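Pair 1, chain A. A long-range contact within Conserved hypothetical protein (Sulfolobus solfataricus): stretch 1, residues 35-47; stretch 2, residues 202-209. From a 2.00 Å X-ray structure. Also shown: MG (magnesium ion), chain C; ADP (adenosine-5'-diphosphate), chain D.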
# COMPACT_ATOMS: atom_id res chain seq x y z
N VAL A 35 1.62 4.76 -6.90
CA VAL A 35 1.93 3.35 -7.02
C VAL A 35 0.72 2.60 -6.49
O VAL A 35 0.40 2.67 -5.30
CB VAL A 35 3.24 2.95 -6.28
CG1 VAL A 35 3.53 1.45 -6.47
CG2 VAL A 35 4.46 3.77 -6.85
N LEU A 36 0.06 1.88 -7.39
CA LEU A 36 -1.14 1.13 -7.06
C LEU A 36 -0.94 -0.39 -7.11
O LEU A 36 0.03 -0.89 -7.67
CB LEU A 36 -2.28 1.54 -8.02
CG LEU A 36 -2.51 3.05 -8.20
CD1 LEU A 36 -3.53 3.33 -9.28
CD2 LEU A 36 -2.95 3.69 -6.91
N GLY A 37 -1.89 -1.11 -6.52
CA GLY A 37 -1.84 -2.55 -6.46
C GLY A 37 -2.39 -3.05 -5.14
O GLY A 37 -2.30 -2.36 -4.14
N LEU A 38 -3.00 -4.23 -5.16
CA LEU A 38 -3.46 -4.86 -3.93
C LEU A 38 -2.30 -5.08 -3.00
O LEU A 38 -1.13 -5.12 -3.41
CB LEU A 38 -4.11 -6.21 -4.23
CG LEU A 38 -5.38 -6.15 -5.08
CD1 LEU A 38 -5.72 -7.57 -5.71
CD2 LEU A 38 -6.55 -5.65 -4.31
N ARG A 39 -2.61 -5.27 -1.73
CA ARG A 39 -1.61 -5.71 -0.81
C ARG A 39 -0.80 -6.86 -1.38
O ARG A 39 -1.32 -7.74 -2.05
CB ARG A 39 -2.22 -6.14 0.51
CG ARG A 39 -2.45 -5.03 1.44
CD ARG A 39 -2.90 -5.56 2.78
NE ARG A 39 -4.00 -4.76 3.25
CZ ARG A 39 -3.89 -3.52 3.71
NH1 ARG A 39 -2.70 -2.93 3.81
NH2 ARG A 39 -4.99 -2.88 4.09
N ARG A 40 0.49 -6.81 -1.10
CA ARG A 40 1.44 -7.88 -1.41
C ARG A 40 1.74 -8.06 -2.87
O ARG A 40 2.18 -9.14 -3.28
CB ARG A 40 0.98 -9.19 -0.77
CG ARG A 40 1.17 -9.19 0.70
CD ARG A 40 0.48 -10.38 1.32
NE ARG A 40 -0.97 -10.24 1.37
CZ ARG A 40 -1.63 -9.52 2.27
NH1 ARG A 40 -0.98 -8.84 3.22
NH2 ARG A 40 -2.95 -9.50 2.26
N THR A 41 1.58 -6.99 -3.64
CA THR A 41 1.87 -7.01 -5.08
C THR A 41 3.26 -6.43 -5.42
O THR A 41 3.68 -6.48 -6.57
CB THR A 41 0.76 -6.34 -5.94
OG1 THR A 41 0.46 -5.05 -5.42
CG2 THR A 41 -0.53 -7.20 -5.95
N GLY A 42 3.97 -5.91 -4.43
CA GLY A 42 5.34 -5.45 -4.59
C GLY A 42 5.51 -3.95 -4.60
O GLY A 42 6.57 -3.46 -5.04
N LYS A 43 4.50 -3.21 -4.12
CA LYS A 43 4.55 -1.74 -4.21
C LYS A 43 5.72 -1.21 -3.39
O LYS A 43 6.54 -0.48 -3.91
CB LYS A 43 3.23 -1.09 -3.76
CG LYS A 43 1.99 -1.45 -4.57
CD LYS A 43 0.76 -0.73 -4.05
CE LYS A 43 0.37 -1.14 -2.61
NZ LYS A 43 0.03 -2.57 -2.50
N SER A 44 5.83 -1.59 -2.12
CA SER A 44 6.92 -1.08 -1.29
C SER A 44 8.28 -1.51 -1.87
O SER A 44 9.24 -0.73 -1.86
CB SER A 44 6.79 -1.50 0.19
OG SER A 44 5.59 -1.00 0.79
N SER A 45 8.35 -2.73 -2.42
CA SER A 45 9.56 -3.22 -3.10
C SER A 45 10.04 -2.35 -4.28
O SER A 45 11.24 -1.98 -4.36
CB SER A 45 9.36 -4.69 -3.57
OG SER A 45 9.08 -5.60 -2.49
N ILE A 46 9.15 -2.03 -5.21
CA ILE A 46 9.62 -1.25 -6.37
C ILE A 46 9.98 0.17 -5.98
O ILE A 46 10.83 0.77 -6.62
CB ILE A 46 8.64 -1.21 -7.56
CG1 ILE A 46 7.30 -0.53 -7.23
CG2 ILE A 46 8.45 -2.59 -8.15
CD1 ILE A 46 6.59 -0.05 -8.50
N ILE A 47 9.34 0.69 -4.94
CA ILE A 47 9.64 2.01 -4.39
C ILE A 47 11.04 2.00 -3.80
O ILE A 47 11.85 2.90 -4.09
CB ILE A 47 8.59 2.44 -3.34
CG1 ILE A 47 7.25 2.73 -4.02
CG2 ILE A 47 9.01 3.73 -2.60
CD1 ILE A 47 6.13 3.05 -3.08
N SER A 202 1.46 10.52 -12.48
CA SER A 202 2.12 9.40 -13.14
C SER A 202 1.80 8.17 -12.30
O SER A 202 2.12 8.11 -11.09
CB SER A 202 3.63 9.60 -13.20
OG SER A 202 4.27 8.51 -13.86
N THR A 203 1.15 7.19 -12.93
CA THR A 203 0.55 6.05 -12.20
C THR A 203 1.15 4.73 -12.69
O THR A 203 1.26 4.49 -13.91
CB THR A 203 -0.98 6.06 -12.38
OG1 THR A 203 -1.48 7.34 -11.99
CG2 THR A 203 -1.65 4.96 -11.49
N VAL A 204 1.61 3.94 -11.73
CA VAL A 204 2.12 2.58 -11.93
C VAL A 204 1.25 1.63 -11.11
O VAL A 204 0.98 1.89 -9.93
CB VAL A 204 3.56 2.52 -11.40
CG1 VAL A 204 4.14 1.16 -11.61
CG2 VAL A 204 4.43 3.59 -12.08
N GLU A 205 0.73 0.57 -11.72
CA GLU A 205 -0.08 -0.41 -11.00
C GLU A 205 0.59 -1.80 -11.03
O GLU A 205 0.97 -2.27 -12.08
CB GLU A 205 -1.47 -0.52 -11.60
CG GLU A 205 -2.37 -1.48 -10.81
CD GLU A 205 -3.78 -1.64 -11.37
OE1 GLU A 205 -4.07 -1.10 -12.47
OE2 GLU A 205 -4.60 -2.31 -10.68
N LEU A 206 0.66 -2.46 -9.88
CA LEU A 206 1.14 -3.84 -9.82
C LEU A 206 -0.01 -4.82 -9.69
O LEU A 206 -0.76 -4.81 -8.70
CB LEU A 206 2.10 -4.00 -8.68
CG LEU A 206 3.37 -3.15 -8.76
CD1 LEU A 206 4.13 -3.27 -7.50
CD2 LEU A 206 4.19 -3.59 -9.92
N LYS A 207 -0.16 -5.65 -10.71
CA LYS A 207 -1.25 -6.62 -10.73
C LYS A 207 -0.69 -7.92 -10.19
O LYS A 207 0.52 -8.12 -10.21
CB LYS A 207 -1.86 -6.75 -12.15
CG LYS A 207 -2.75 -5.52 -12.50
CD LYS A 207 -3.38 -5.62 -13.84
CE LYS A 207 -4.08 -4.31 -14.23
NZ LYS A 207 -5.15 -3.88 -13.22
N PRO A 208 -1.55 -8.79 -9.65
CA PRO A 208 -1.15 -10.15 -9.35
C PRO A 208 -0.48 -10.77 -10.56
O PRO A 208 -0.81 -10.42 -11.71
CB PRO A 208 -2.49 -10.86 -9.14
CG PRO A 208 -3.37 -9.80 -8.62
CD PRO A 208 -2.97 -8.57 -9.36
N PHE A 209 0.41 -11.72 -10.32
CA PHE A 209 0.91 -12.53 -11.43
C PHE A 209 -0.19 -13.31 -12.13
O PHE A 209 -1.09 -13.88 -11.49
CB PHE A 209 1.99 -13.50 -10.94
CG PHE A 209 3.24 -12.84 -10.38
CD1 PHE A 209 3.76 -11.70 -10.95
CD2 PHE A 209 3.92 -13.41 -9.33
CE1 PHE A 209 4.93 -11.12 -10.43
CE2 PHE A 209 5.10 -12.84 -8.82
CZ PHE A 209 5.61 -11.71 -9.39
MG MG C . 3.77 -2.11 1.12
PB ADP D . 3.11 -4.33 -1.10
O1B ADP D . 2.48 -4.15 -2.45
O2B ADP D . 2.14 -4.95 -0.10
O3B ADP D . 3.90 -3.19 -0.57
PA ADP D . 5.68 -5.76 -0.86
O1A ADP D . 6.71 -4.95 -1.58
O2A ADP D . 5.72 -5.54 0.59
O3A ADP D . 4.16 -5.59 -1.40
O5' ADP D . 5.90 -7.26 -1.33
C5' ADP D . 5.22 -8.37 -0.71
C4' ADP D . 6.15 -9.58 -0.65
O4' ADP D . 6.31 -10.18 -1.92
C3' ADP D . 7.54 -9.27 -0.18
O3' ADP D . 8.05 -10.47 0.44
C2' ADP D . 8.31 -9.04 -1.46
O2' ADP D . 9.70 -9.33 -1.32
C1' ADP D . 7.65 -10.05 -2.36
N9 ADP D . 7.57 -9.68 -3.77
C8 ADP D . 6.54 -9.03 -4.36
N7 ADP D . 6.76 -8.92 -5.67
C5 ADP D . 7.96 -9.49 -5.93
C6 ADP D . 8.81 -9.72 -7.12
N6 ADP D . 8.41 -9.29 -8.34
N1 ADP D . 9.98 -10.39 -6.96
C2 ADP D . 10.39 -10.85 -5.76
N3 ADP D . 9.67 -10.67 -4.64
C4 ADP D . 8.48 -10.02 -4.68
O HOH W 1 -3.06 -5.52 -7.96
O HOH W 2 1.95 -3.05 1.64
O HOH W 3 2.89 -0.50 0.34
O HOH W 4 4.98 -3.56 2.05
O HOH W 5 3.78 -1.03 2.96

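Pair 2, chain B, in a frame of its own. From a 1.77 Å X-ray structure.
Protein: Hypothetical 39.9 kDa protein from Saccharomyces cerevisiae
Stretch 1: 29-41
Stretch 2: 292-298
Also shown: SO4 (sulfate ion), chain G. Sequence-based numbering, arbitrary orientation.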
# COMPACT_ATOMS: atom_id res chain seq x y z
N LEU B 29 -3.85 -1.69 -7.47
CA LEU B 29 -3.46 -1.13 -8.76
C LEU B 29 -2.00 -1.50 -8.97
O LEU B 29 -1.12 -1.05 -8.23
CB LEU B 29 -3.61 0.40 -8.76
CG LEU B 29 -3.13 1.09 -10.04
CD1 LEU B 29 -3.89 0.54 -11.24
CD2 LEU B 29 -3.34 2.60 -9.91
N VAL B 30 -1.75 -2.35 -9.96
CA VAL B 30 -0.40 -2.80 -10.28
C VAL B 30 0.06 -2.30 -11.64
O VAL B 30 -0.71 -2.25 -12.60
CB VAL B 30 -0.31 -4.35 -10.28
CG1 VAL B 30 1.00 -4.81 -10.93
CG2 VAL B 30 -0.39 -4.88 -8.85
N GLY B 31 1.33 -1.95 -11.71
CA GLY B 31 1.91 -1.49 -12.97
C GLY B 31 3.41 -1.49 -12.81
O GLY B 31 3.92 -1.33 -11.70
N SER B 32 4.14 -1.67 -13.92
CA SER B 32 5.59 -1.66 -13.85
C SER B 32 6.08 -0.21 -13.73
O SER B 32 5.28 0.72 -13.80
CB SER B 32 6.18 -2.34 -15.10
OG SER B 32 5.64 -1.79 -16.29
N PRO B 33 7.39 -0.01 -13.53
CA PRO B 33 7.91 1.36 -13.40
C PRO B 33 7.50 2.26 -14.57
O PRO B 33 7.58 1.86 -15.73
CB PRO B 33 9.42 1.14 -13.35
CG PRO B 33 9.53 -0.18 -12.64
CD PRO B 33 8.46 -1.00 -13.33
N GLY B 34 7.03 3.46 -14.24
CA GLY B 34 6.62 4.41 -15.26
C GLY B 34 5.28 4.14 -15.90
O GLY B 34 4.94 4.76 -16.90
N SER B 35 4.50 3.23 -15.33
CA SER B 35 3.20 2.88 -15.88
C SER B 35 2.14 3.92 -15.53
O SER B 35 1.07 3.94 -16.13
CB SER B 35 2.75 1.52 -15.34
OG SER B 35 2.67 1.56 -13.93
N GLY B 36 2.45 4.76 -14.55
CA GLY B 36 1.51 5.79 -14.14
C GLY B 36 0.62 5.36 -12.98
O GLY B 36 -0.36 6.03 -12.67
N LYS B 37 0.96 4.25 -12.34
CA LYS B 37 0.15 3.77 -11.23
C LYS B 37 0.05 4.78 -10.09
O LYS B 37 -1.00 4.93 -9.47
CB LYS B 37 0.68 2.43 -10.71
CG LYS B 37 2.12 2.43 -10.25
CD LYS B 37 2.53 1.04 -9.80
CE LYS B 37 4.00 0.99 -9.41
NZ LYS B 37 4.91 1.22 -10.58
N SER B 38 1.15 5.47 -9.81
CA SER B 38 1.16 6.46 -8.74
C SER B 38 0.14 7.57 -9.01
O SER B 38 -0.70 7.88 -8.15
CB SER B 38 2.56 7.07 -8.59
OG SER B 38 2.56 8.11 -7.63
N THR B 39 0.20 8.15 -10.20
CA THR B 39 -0.70 9.23 -10.57
C THR B 39 -2.15 8.79 -10.68
O THR B 39 -3.05 9.52 -10.26
CB THR B 39 -0.26 9.88 -11.91
OG1 THR B 39 -0.35 8.93 -12.97
CG2 THR B 39 1.17 10.37 -11.81
N ILE B 40 -2.38 7.61 -11.24
CA ILE B 40 -3.74 7.10 -11.37
C ILE B 40 -4.35 6.93 -9.98
O ILE B 40 -5.50 7.32 -9.75
CB ILE B 40 -3.75 5.73 -12.11
CG1 ILE B 40 -3.36 5.94 -13.59
CG2 ILE B 40 -5.13 5.09 -12.02
CD1 ILE B 40 -3.09 4.65 -14.34
N ALA B 41 -3.58 6.37 -9.06
CA ALA B 41 -4.05 6.16 -7.70
C ALA B 41 -4.41 7.50 -7.05
O ALA B 41 -5.46 7.63 -6.41
CB ALA B 41 -2.99 5.45 -6.87
N VAL B 292 -9.45 -5.13 -8.53
CA VAL B 292 -8.06 -5.30 -8.97
C VAL B 292 -7.82 -4.79 -10.38
O VAL B 292 -8.53 -5.18 -11.31
CB VAL B 292 -7.67 -6.79 -8.91
CG1 VAL B 292 -6.21 -6.97 -9.31
CG2 VAL B 292 -7.92 -7.35 -7.51
N TYR B 293 -6.83 -3.92 -10.53
CA TYR B 293 -6.47 -3.34 -11.82
C TYR B 293 -4.99 -3.54 -12.11
O TYR B 293 -4.15 -3.41 -11.22
CB TYR B 293 -6.77 -1.85 -11.85
CG TYR B 293 -8.23 -1.53 -11.64
CD1 TYR B 293 -9.17 -1.75 -12.65
CD2 TYR B 293 -8.68 -1.04 -10.42
CE1 TYR B 293 -10.52 -1.50 -12.44
CE2 TYR B 293 -10.03 -0.79 -10.19
CZ TYR B 293 -10.95 -1.02 -11.21
OH TYR B 293 -12.28 -0.78 -10.98
N LYS B 294 -4.69 -3.87 -13.35
CA LYS B 294 -3.31 -4.07 -13.75
C LYS B 294 -3.13 -3.25 -15.02
O LYS B 294 -3.89 -3.39 -15.98
CB LYS B 294 -3.05 -5.56 -14.01
CG LYS B 294 -1.58 -5.94 -14.07
CD LYS B 294 -0.96 -5.57 -15.40
CE LYS B 294 0.51 -5.95 -15.44
NZ LYS B 294 1.10 -5.61 -16.75
N ILE B 295 -2.14 -2.37 -15.01
CA ILE B 295 -1.88 -1.50 -16.15
C ILE B 295 -1.06 -2.19 -17.23
O ILE B 295 -0.03 -2.79 -16.95
CB ILE B 295 -1.12 -0.22 -15.71
CG1 ILE B 295 -1.92 0.52 -14.64
CG2 ILE B 295 -0.88 0.68 -16.93
CD1 ILE B 295 -1.17 1.70 -14.04
N ASP B 296 -1.54 -2.13 -18.47
CA ASP B 296 -0.83 -2.70 -19.61
C ASP B 296 -0.19 -1.47 -20.24
O ASP B 296 -0.89 -0.56 -20.68
CB ASP B 296 -1.81 -3.35 -20.59
CG ASP B 296 -2.24 -4.74 -20.14
OD1 ASP B 296 -1.80 -5.19 -19.06
OD2 ASP B 296 -3.02 -5.38 -20.87
N ILE B 297 1.14 -1.45 -20.28
CA ILE B 297 1.87 -0.31 -20.80
C ILE B 297 2.09 -0.22 -22.30
O ILE B 297 2.01 -1.21 -23.03
CB ILE B 297 3.27 -0.20 -20.14
CG1 ILE B 297 4.15 -1.37 -20.60
CG2 ILE B 297 3.14 -0.20 -18.63
CD1 ILE B 297 5.59 -1.27 -20.15
N ASP B 298 2.37 1.01 -22.74
CA ASP B 298 2.70 1.32 -24.12
C ASP B 298 4.22 1.25 -23.97
O ASP B 298 4.82 2.12 -23.34
CB ASP B 298 2.26 2.74 -24.46
CG ASP B 298 2.75 3.20 -25.82
OD1 ASP B 298 3.98 3.12 -26.08
OD2 ASP B 298 1.92 3.66 -26.63
S SO4 G . 4.82 4.79 -11.83
O1 SO4 G . 6.26 4.56 -11.60
O2 SO4 G . 4.19 5.28 -10.59
O3 SO4 G . 4.65 5.77 -12.92
O4 SO4 G . 4.19 3.52 -12.24
O HOH W 6 2.42 -2.64 -15.98

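A strand, an anion-binding loop and the start of a helix, laid beside a second strand that runs parallel to the first, make up both pairs; fourteen central residues superpose with an RMSD of 0.8 Å. The two strands are joined at one residue of the first, which reaches the second through both its backbone polar atoms. In pair 1, Leu36(A) N donates to Val204(A) O (2.7 Å) and Leu36(A) O accepts from Leu206(A) N (2.8 Å). In pair 2, the matching Val30(B) N donates to Tyr293(B) O (2.9 Å) and Val30(B) O accepts from Ile295(B) N (2.8 Å). Just beyond, where the first strand turns into the loop, a water continues the ladder: it accepts from Leu38(A) N (3.1 Å) and donates to Leu206(A) O (2.5 Å), and another does the same between Ser32(B) N (2.9 Å) and Ile295(B) O (2.6 Å).

A type II turn then leads to a glycine N-cap, Gly42(A) or Gly36(B), whose backbone angles by themselves call for glycine. The loop cradles ADP in pair 1 and sulfate in pair 2. The matching lysines reach back to brace the loop, Lys43(A) NZ to Gly37(A) O at 2.9 Å and Lys37(B) NZ to Gly31(B) O at 3.0 Å, and each also bonds the anion: Lys43(A) NZ lies 2.9 Å from ADP O1B, Lys37(B) NZ 2.9 Å from sulfate O4.

The packing problem is to fill the space between helix and second strand. Leu206(A) and Ile295(B), each the most covered residue of its pair, occupy the same position and send a CD1 methyl beneath the loop. Leu206(A) CD1 lies 3.3 Å from Gly42(A) C and 4.2 Å from Ile46(A) CD1; Ile295(B) CD1 approaches Ile40(B) CD1 more closely, at 3.5 Å. The isoleucines differ in rotamer, chi1 p in Ile46(A) and m in Ile40(B). Ile46(A) CD1 also meets Val204(A) CG1 at 4.1 Å. Leu29(B), which matches Val35(A), adds a further contact in pair 2: its CD1 lies 3.8 Å from Tyr293(B) CB and 3.9 Å from Ile295(B) CG1.

Past the strand, the solutions diverge further. Leu38(A) CD1 touches Pro208(A) CG at 4.4 Å, whereas the smaller Ser32(B) places OG 3.8 Å from Ile297(B) CG2, a methyl that also lies 3.7 Å from Ser35(B) CB. The example illustrates a general principle: the same backbone frame, with matching hydrogen bonds, can be filled by side chains of different shape and rotamer.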